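Local atomic coordinates of LPS-assembly lipoprotein (Caulobacter crescentus, PDB entry 4KWY), a protein that probably helps assemble lipopolysaccharide in the outer membrane, as a lipoprotein of the LptE family. Residues R21-L34 and Q115-Q127. Numbering follows the deposited sequence.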
ATOM      1  N   ARG A  21      -4.709  10.070   2.877  1.00 52.60           N
ATOM      2  CA  ARG A  21      -4.193   9.292   4.013  1.00 50.52           C
ATOM      3  C   ARG A  21      -3.765   7.877   3.571  1.00 49.10           C
ATOM      4  O   ARG A  21      -2.657   7.464   3.912  1.00 49.24           O
ATOM      5  CB  ARG A  21      -5.166   9.225   5.205  1.00 48.68           C
ATOM      6  CG  ARG A  21      -4.494   8.544   6.401  1.00 47.00           C
ATOM      7  CD  ARG A  21      -5.005   8.956   7.754  1.00 49.32           C
ATOM      8  NE  ARG A  21      -4.922   7.837   8.691  1.00 63.19           N
ATOM      9  CZ  ARG A  21      -3.876   7.582   9.468  1.00 80.91           C
ATOM     10  NH1 ARG A  21      -2.818   8.388   9.457  1.00 67.31           N
ATOM     11  NH2 ARG A  21      -3.873   6.513  10.255  1.00 66.17           N
ATOM     12  N   GLY A  22      -4.608   7.202   2.782  1.00 41.12           N
ATOM     13  CA  GLY A  22      -4.342   5.874   2.236  1.00 38.13           C
ATOM     14  C   GLY A  22      -3.081   5.776   1.404  1.00 42.89           C
ATOM     15  O   GLY A  22      -2.245   4.905   1.653  1.00 42.23           O
ATOM     16  N   GLY A  23      -2.917   6.694   0.444  1.00 39.95           N
ATOM     17  CA  GLY A  23      -1.723   6.740  -0.393  1.00 38.84           C
ATOM     18  C   GLY A  23      -0.496   7.097   0.414  1.00 45.49           C
ATOM     19  O   GLY A  23       0.591   6.574   0.151  1.00 43.94           O
ATOM     20  N   TYR A  24      -0.666   7.976   1.435  1.00 46.07           N
ATOM     21  CA  TYR A  24       0.431   8.342   2.328  1.00 48.47           C
ATOM     22  C   TYR A  24       0.875   7.119   3.124  1.00 49.49           C
ATOM     23  O   TYR A  24       2.057   6.812   3.133  1.00 50.18           O
ATOM     24  CB  TYR A  24       0.037   9.504   3.267  1.00 54.50           C
ATOM     25  CG  TYR A  24       1.085   9.850   4.311  1.00 61.07           C
ATOM     26  CD1 TYR A  24       2.191  10.638   3.988  1.00 65.34           C
ATOM     27  CD2 TYR A  24       0.965   9.398   5.625  1.00 63.36           C
ATOM     28  CE1 TYR A  24       3.160  10.957   4.946  1.00 69.28           C
ATOM     29  CE2 TYR A  24       1.929   9.702   6.589  1.00 66.97           C
ATOM     30  CZ  TYR A  24       3.021  10.491   6.249  1.00 77.73           C
ATOM     31  OH  TYR A  24       3.958  10.794   7.214  1.00 80.96           O
ATOM     32  N   LEU A  25      -0.069   6.415   3.771  1.00 44.59           N
ATOM     33  CA  LEU A  25       0.213   5.215   4.565  1.00 42.72           C
ATOM     34  C   LEU A  25       0.767   4.082   3.694  1.00 42.75           C
ATOM     35  O   LEU A  25       1.755   3.458   4.076  1.00 41.43           O
ATOM     36  CB  LEU A  25      -1.029   4.733   5.335  1.00 42.28           C
ATOM     37  CG  LEU A  25      -1.542   5.589   6.516  1.00 48.78           C
ATOM     38  CD1 LEU A  25      -2.805   4.985   7.105  1.00 47.74           C
ATOM     39  CD2 LEU A  25      -0.496   5.727   7.634  1.00 53.49           C
ATOM     40  N   LEU A  26       0.153   3.828   2.524  1.00 38.28           N
ATOM     41  CA  LEU A  26       0.605   2.769   1.622  1.00 36.56           C
ATOM     42  C   LEU A  26       1.994   3.070   1.097  1.00 43.79           C
ATOM     43  O   LEU A  26       2.817   2.171   1.084  1.00 44.37           O
ATOM     44  CB  LEU A  26      -0.390   2.513   0.460  1.00 34.91           C
ATOM     45  CG  LEU A  26      -0.041   1.363  -0.517  1.00 36.21           C
ATOM     46  CD1 LEU A  26       0.279   0.082   0.205  1.00 35.40           C
ATOM     47  CD2 LEU A  26      -1.120   1.124  -1.477  1.00 33.12           C
ATOM     48  N   ARG A  27       2.265   4.317   0.686  1.00 44.33           N
ATOM     49  CA  ARG A  27       3.579   4.740   0.167  1.00 45.47           C
ATOM     50  C   ARG A  27       4.669   4.530   1.228  1.00 52.67           C
ATOM     51  O   ARG A  27       5.720   3.964   0.920  1.00 53.07           O
ATOM     52  CB  ARG A  27       3.532   6.214  -0.274  1.00 43.84           C
ATOM     53  CG  ARG A  27       4.739   6.680  -1.100  1.00 53.62           C
ATOM     54  CD  ARG A  27       5.048   8.177  -0.985  1.00 63.24           C
ATOM     55  NE  ARG A  27       3.873   9.051  -1.118  1.00 84.70           N
ATOM     56  CZ  ARG A  27       3.378   9.819  -0.141  1.00 99.24           C
ATOM     57  NH1 ARG A  27       3.954   9.839   1.058  1.00 89.79           N
ATOM     58  NH2 ARG A  27       2.295  10.558  -0.353  1.00 74.09           N
ATOM     59  N   GLU A  28       4.386   4.957   2.479  1.00 51.25           N
ATOM     60  CA  GLU A  28       5.251   4.828   3.651  1.00 53.26           C
ATOM     61  C   GLU A  28       5.564   3.356   3.883  1.00 55.98           C
ATOM     62  O   GLU A  28       6.732   3.014   4.051  1.00 59.33           O
ATOM     63  CB  GLU A  28       4.554   5.440   4.883  1.00 56.09           C
ATOM     64  CG  GLU A  28       5.481   5.849   6.016  1.00 75.10           C
ATOM     65  CD  GLU A  28       4.800   6.359   7.277  1.00110.70           C
ATOM     66  OE1 GLU A  28       3.788   5.756   7.708  1.00116.27           O
ATOM     67  OE2 GLU A  28       5.318   7.337   7.864  1.00106.04           O
ATOM     68  N   GLN A  29       4.539   2.480   3.814  1.00 46.38           N
ATOM     69  CA  GLN A  29       4.676   1.038   3.990  1.00 44.12           C
ATOM     70  C   GLN A  29       5.472   0.402   2.873  1.00 45.97           C
ATOM     71  O   GLN A  29       6.250  -0.504   3.141  1.00 46.87           O
ATOM     72  CB  GLN A  29       3.295   0.365   4.092  1.00 44.18           C
ATOM     73  CG  GLN A  29       2.655   0.419   5.485  1.00 52.65           C
ATOM     74  CD  GLN A  29       3.560  -0.135   6.551  1.00 67.82           C
ATOM     75  OE1 GLN A  29       4.044  -1.262   6.464  1.00 57.58           O
ATOM     76  NE2 GLN A  29       3.906   0.695   7.513  1.00 72.22           N
ATOM     77  N   LEU A  30       5.252   0.838   1.625  1.00 42.58           N
ATOM     78  CA  LEU A  30       5.956   0.319   0.457  1.00 43.87           C
ATOM     79  C   LEU A  30       7.419   0.794   0.452  1.00 53.76           C
ATOM     80  O   LEU A  30       8.283  -0.007   0.139  1.00 53.35           O
ATOM     81  CB  LEU A  30       5.245   0.719  -0.848  1.00 42.42           C
ATOM     82  CG  LEU A  30       4.091  -0.170  -1.292  1.00 44.52           C
ATOM     83  CD1 LEU A  30       3.266   0.513  -2.323  1.00 44.87           C
ATOM     84  CD2 LEU A  30       4.586  -1.475  -1.879  1.00 43.14           C
ATOM     85  N   ASP A  31       7.708   2.061   0.848  1.00 55.36           N
ATOM     86  CA  ASP A  31       9.098   2.569   0.929  1.00 59.57           C
ATOM     87  C   ASP A  31       9.905   1.730   1.922  1.00 68.72           C
ATOM     88  O   ASP A  31      11.093   1.507   1.709  1.00 71.79           O
ATOM     89  CB  ASP A  31       9.157   4.067   1.310  1.00 62.32           C
ATOM     90  CG  ASP A  31       8.874   5.045   0.174  1.00 72.30           C
ATOM     91  OD1 ASP A  31       9.029   4.649  -1.010  1.00 72.28           O
ATOM     92  OD2 ASP A  31       8.536   6.223   0.470  1.00 78.13           O
ATOM     93  N   ASP A  32       9.231   1.219   2.967  1.00 65.68           N
ATOM     94  CA  ASP A  32       9.796   0.337   3.990  1.00 67.16           C
ATOM     95  C   ASP A  32      10.005  -1.083   3.444  1.00 69.05           C
ATOM     96  O   ASP A  32      11.120  -1.602   3.514  1.00 72.67           O
ATOM     97  CB  ASP A  32       8.867   0.302   5.214  1.00 68.83           C
ATOM     98  CG  ASP A  32       9.202   1.287   6.319  1.00 85.08           C
ATOM     99  OD1 ASP A  32       9.721   2.389   6.004  1.00 86.41           O
ATOM    100  OD2 ASP A  32       8.901   0.980   7.494  1.00 96.58           O
ATOM    101  N   ALA A  33       8.939  -1.698   2.904  1.00 60.51           N
ATOM    102  CA  ALA A  33       8.941  -3.038   2.317  1.00 59.91           C
ATOM    103  C   ALA A  33       9.898  -3.146   1.096  1.00 67.92           C
ATOM    104  O   ALA A  33      10.597  -4.149   0.955  1.00 70.09           O
ATOM    105  CB  ALA A  33       7.523  -3.424   1.915  1.00 57.69           C
ATOM    106  N   LEU A  34       9.937  -2.114   0.239  1.00 65.93           N
ATOM    107  CA  LEU A  34      10.797  -2.077  -0.948  1.00 67.96           C
ATOM    108  C   LEU A  34      12.234  -1.647  -0.609  1.00 77.50           C
ATOM    109  O   LEU A  34      13.134  -1.934  -1.395  1.00 79.30           O
ATOM    110  CB  LEU A  34      10.218  -1.150  -2.045  1.00 65.96           C
ATOM    111  CG  LEU A  34       8.840  -1.518  -2.645  1.00 67.36           C
ATOM    112  CD1 LEU A  34       8.337  -0.431  -3.569  1.00 64.95           C
ATOM    113  CD2 LEU A  34       8.863  -2.849  -3.364  1.00 70.45           C
ATOM    114  N   GLN A 115      -6.220   1.259   9.732  1.00 37.33           N
ATOM    115  CA  GLN A 115      -5.715   1.867   8.499  1.00 36.18           C
ATOM    116  C   GLN A 115      -4.243   1.485   8.211  1.00 40.32           C
ATOM    117  O   GLN A 115      -3.895   1.170   7.061  1.00 40.06           O
ATOM    118  CB  GLN A 115      -5.879   3.376   8.587  1.00 39.15           C
ATOM    119  CG  GLN A 115      -7.334   3.779   8.422  1.00 46.88           C
ATOM    120  CD  GLN A 115      -7.530   5.255   8.359  1.00 53.72           C
ATOM    121  OE1 GLN A 115      -6.877   6.033   9.072  1.00 43.32           O
ATOM    122  NE2 GLN A 115      -8.472   5.662   7.528  1.00 52.97           N
ATOM    123  N   GLU A 116      -3.407   1.449   9.260  1.00 37.09           N
ATOM    124  CA  GLU A 116      -2.001   1.055   9.179  1.00 36.76           C
ATOM    125  C   GLU A 116      -1.876  -0.426   8.792  1.00 39.82           C
ATOM    126  O   GLU A 116      -1.049  -0.784   7.949  1.00 39.30           O
ATOM    127  CB  GLU A 116      -1.294   1.334  10.515  1.00 40.02           C
ATOM    128  CG  GLU A 116      -0.714   2.740  10.580  1.00 61.57           C
ATOM    129  CD  GLU A 116      -0.825   3.474  11.908  1.00 93.47           C
ATOM    130  OE1 GLU A 116      -0.785   2.808  12.972  1.00 71.85           O
ATOM    131  OE2 GLU A 116      -0.924   4.726  11.878  1.00 91.21           O
ATOM    132  N   ARG A 117      -2.736  -1.282   9.380  1.00 35.10           N
ATOM    133  CA  ARG A 117      -2.757  -2.714   9.128  1.00 32.74           C
ATOM    134  C   ARG A 117      -3.226  -3.016   7.690  1.00 36.53           C
ATOM    135  O   ARG A 117      -2.652  -3.891   7.036  1.00 35.24           O
ATOM    136  CB  ARG A 117      -3.625  -3.408  10.170  1.00 30.99           C
ATOM    137  CG  ARG A 117      -2.920  -3.487  11.528  1.00 31.10           C
ATOM    138  CD  ARG A 117      -3.642  -4.437  12.463  1.00 27.64           C
ATOM    139  NE  ARG A 117      -4.846  -3.843  13.030  1.00 27.41           N
ATOM    140  CZ  ARG A 117      -6.084  -4.172  12.677  1.00 39.86           C
ATOM    141  NH1 ARG A 117      -6.294  -5.113  11.764  1.00 26.01           N
ATOM    142  NH2 ARG A 117      -7.119  -3.571  13.239  1.00 28.00           N
ATOM    143  N   ALA A 118      -4.216  -2.253   7.179  1.00 35.12           N
ATOM    144  CA  ALA A 118      -4.681  -2.377   5.792  1.00 34.19           C
ATOM    145  C   ALA A 118      -3.540  -2.010   4.852  1.00 38.00           C
ATOM    146  O   ALA A 118      -3.176  -2.816   3.993  1.00 37.45           O
ATOM    147  CB  ALA A 118      -5.894  -1.483   5.558  1.00 35.07           C
ATOM    148  N   ALA A 119      -2.896  -0.846   5.100  1.00 35.48           N
ATOM    149  CA  ALA A 119      -1.771  -0.354   4.288  1.00 35.73           C
ATOM    150  C   ALA A 119      -0.571  -1.328   4.305  1.00 40.78           C
ATOM    151  O   ALA A 119       0.072  -1.503   3.273  1.00 41.75           O
ATOM    152  CB  ALA A 119      -1.333   1.028   4.752  1.00 37.34           C
ATOM    153  N   ALA A 120      -0.272  -1.941   5.472  1.00 36.41           N
ATOM    154  CA  ALA A 120       0.819  -2.906   5.660  1.00 34.72           C
ATOM    155  C   ALA A 120       0.558  -4.174   4.849  1.00 35.04           C
ATOM    156  O   ALA A 120       1.447  -4.603   4.133  1.00 35.30           O
ATOM    157  CB  ALA A 120       0.988  -3.228   7.136  1.00 35.29           C
ATOM    158  N   GLU A 121      -0.669  -4.711   4.889  1.00 30.99           N
ATOM    159  CA  GLU A 121      -1.059  -5.902   4.107  1.00 31.42           C
ATOM    160  C   GLU A 121      -1.118  -5.599   2.610  1.00 35.34           C
ATOM    161  O   GLU A 121      -0.699  -6.448   1.829  1.00 36.82           O
ATOM    162  CB  GLU A 121      -2.400  -6.491   4.585  1.00 32.40           C
ATOM    163  CG  GLU A 121      -2.828  -7.812   3.922  1.00 42.04           C
ATOM    164  CD  GLU A 121      -1.865  -8.990   3.805  1.00 55.01           C
ATOM    165  OE1 GLU A 121      -0.891  -9.073   4.590  1.00 45.56           O
ATOM    166  OE2 GLU A 121      -2.118  -9.859   2.937  1.00 51.62           O
ATOM    167  N   ALA A 122      -1.631  -4.412   2.204  1.00 31.51           N
ATOM    168  CA  ALA A 122      -1.641  -3.988   0.800  1.00 30.80           C
ATOM    169  C   ALA A 122      -0.220  -3.890   0.279  1.00 38.23           C
ATOM    170  O   ALA A 122       0.048  -4.418  -0.797  1.00 39.82           O
ATOM    171  CB  ALA A 122      -2.359  -2.662   0.639  1.00 30.60           C
ATOM    172  N   ALA A 123       0.711  -3.295   1.085  1.00 36.78           N
ATOM    173  CA  ALA A 123       2.138  -3.137   0.765  1.00 37.82           C
ATOM    174  C   ALA A 123       2.797  -4.475   0.573  1.00 44.45           C
ATOM    175  O   ALA A 123       3.515  -4.651  -0.398  1.00 46.52           O
ATOM    176  CB  ALA A 123       2.846  -2.365   1.856  1.00 38.76           C
ATOM    177  N   ARG A 124       2.506  -5.430   1.467  1.00 40.91           N
ATOM    178  CA  ARG A 124       3.015  -6.792   1.447  1.00 41.61           C
ATOM    179  C   ARG A 124       2.566  -7.531   0.172  1.00 44.81           C
ATOM    180  O   ARG A 124       3.393  -8.168  -0.462  1.00 47.37           O
ATOM    181  CB  ARG A 124       2.535  -7.526   2.713  1.00 41.43           C
ATOM    182  CG  ARG A 124       3.112  -8.910   2.911  1.00 44.68           C
ATOM    183  CD  ARG A 124       2.450  -9.582   4.091  1.00 55.10           C
ATOM    184  NE  ARG A 124       2.898 -10.967   4.284  1.00 65.44           N
ATOM    185  CZ  ARG A 124       3.361 -11.446   5.436  1.00 79.96           C
ATOM    186  NH1 ARG A 124       3.465 -10.655   6.498  1.00 63.86           N
ATOM    187  NH2 ARG A 124       3.703 -12.722   5.540  1.00 72.13           N
ATOM    188  N   LYS A 125       1.281  -7.421  -0.210  1.00 39.24           N
ATOM    189  CA  LYS A 125       0.703  -8.042  -1.418  1.00 39.26           C
ATOM    190  C   LYS A 125       1.322  -7.478  -2.721  1.00 44.39           C
ATOM    191  O   LYS A 125       1.617  -8.246  -3.625  1.00 47.35           O
ATOM    192  CB  LYS A 125      -0.821  -7.843  -1.436  1.00 40.19           C
ATOM    193  CG  LYS A 125      -1.573  -8.823  -0.569  1.00 38.60           C
ATOM    194  CD  LYS A 125      -3.020  -8.454  -0.486  1.00 44.39           C
ATOM    195  CE  LYS A 125      -3.905  -9.512  -1.085  1.00 66.01           C
ATOM    196  NZ  LYS A 125      -5.346  -9.229  -0.832  1.00 83.15           N
ATOM    197  N   ILE A 126       1.500  -6.151  -2.808  1.00 39.04           N
ATOM    198  CA  ILE A 126       2.103  -5.468  -3.951  1.00 39.20           C
ATOM    199  C   ILE A 126       3.628  -5.844  -4.072  1.00 48.56           C
ATOM    200  O   ILE A 126       4.097  -6.138  -5.178  1.00 47.93           O
ATOM    201  CB  ILE A 126       1.886  -3.930  -3.828  1.00 38.93           C
ATOM    202  CG1 ILE A 126       0.396  -3.573  -3.932  1.00 35.70           C
ATOM    203  CG2 ILE A 126       2.728  -3.155  -4.888  1.00 39.78           C
ATOM    204  CD1 ILE A 126       0.087  -2.100  -3.582  1.00 28.22           C
ATOM    205  N   GLN A 127       4.371  -5.841  -2.920  1.00 47.56           N
ATOM    206  CA  GLN A 127       5.810  -6.131  -2.820  1.00 49.17           C
ATOM    207  C   GLN A 127       6.095  -7.513  -3.306  1.00 54.86           C
ATOM    208  O   GLN A 127       7.096  -7.698  -3.969  1.00 57.43           O
ATOM    209  CB  GLN A 127       6.314  -5.965  -1.373  1.00 50.87           C
ATOM    210  CG  GLN A 127       7.835  -6.051  -1.199  1.00 72.90           C
ATOM    211  CD  GLN A 127       8.252  -7.257  -0.392  1.00 90.55           C
ATOM    212  OE1 GLN A 127       8.075  -7.314   0.829  1.00 89.95           O
ATOM    213  NE2 GLN A 127       8.823  -8.247  -1.057  1.00 75.96           N
TER
HETATM  214  O   HOH W   1      -1.168   7.426  12.079  1.00 70.61           O
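Helix 21-34 and the 115-127 segment of helix 104-135 cross at -50°, their local axes 8.4 Å apart, and the CA atoms of Leu-26 and Ala-119 come within 4.7 Å, a closeness that the small side chains of Ala-119 and Ala-123 permit. Leu-26 is a knob in the hole formed by Ala-119, Ala-122, Ala-123 and Ile-126. Its CG lies anti to the backbone N (chi1 -177°), which swings CD1 in to 3.8 Å from Ala-122 CB, while CD2 meets Ile-126 CD1 tip to tip. One turn on, Leu-30 crosses Ile-126 nearly at right angles, Leu-30 CD2 lying 3.9 Å from Ile-126 CG2. In this fold, an alpha/beta sandwich consistent with the LptE family, both helices pack on one sheet: Leu-26 and Leu-30 also touch Leu-48, and Ile-126 touches Leu-46 and Trp-76. Farther from the sheet, Gln-29 lays CB against Ala-123 CB at 3.6 Å and bends its amide over Ala-120. At the N-terminal end of helix 21-34, Arg-21 NE donates a nearly straight bond (2.7 Å, N-H...O 170°) to Gln-115 OE1, from above the carbonyl plane; NH2 adds a weak one. Leu-25 CD1 covers the centre of one guanidinium face, and Glu-116 OE2 forms a long salt bridge, 3.8 Å, with Arg-21 NH2, while a water links that carboxylate oxygen to NH1. A leucine in place of Arg-21 would probably leave Gln-115 OE1 without this pair of donors and take away the positive charge near Glu-116.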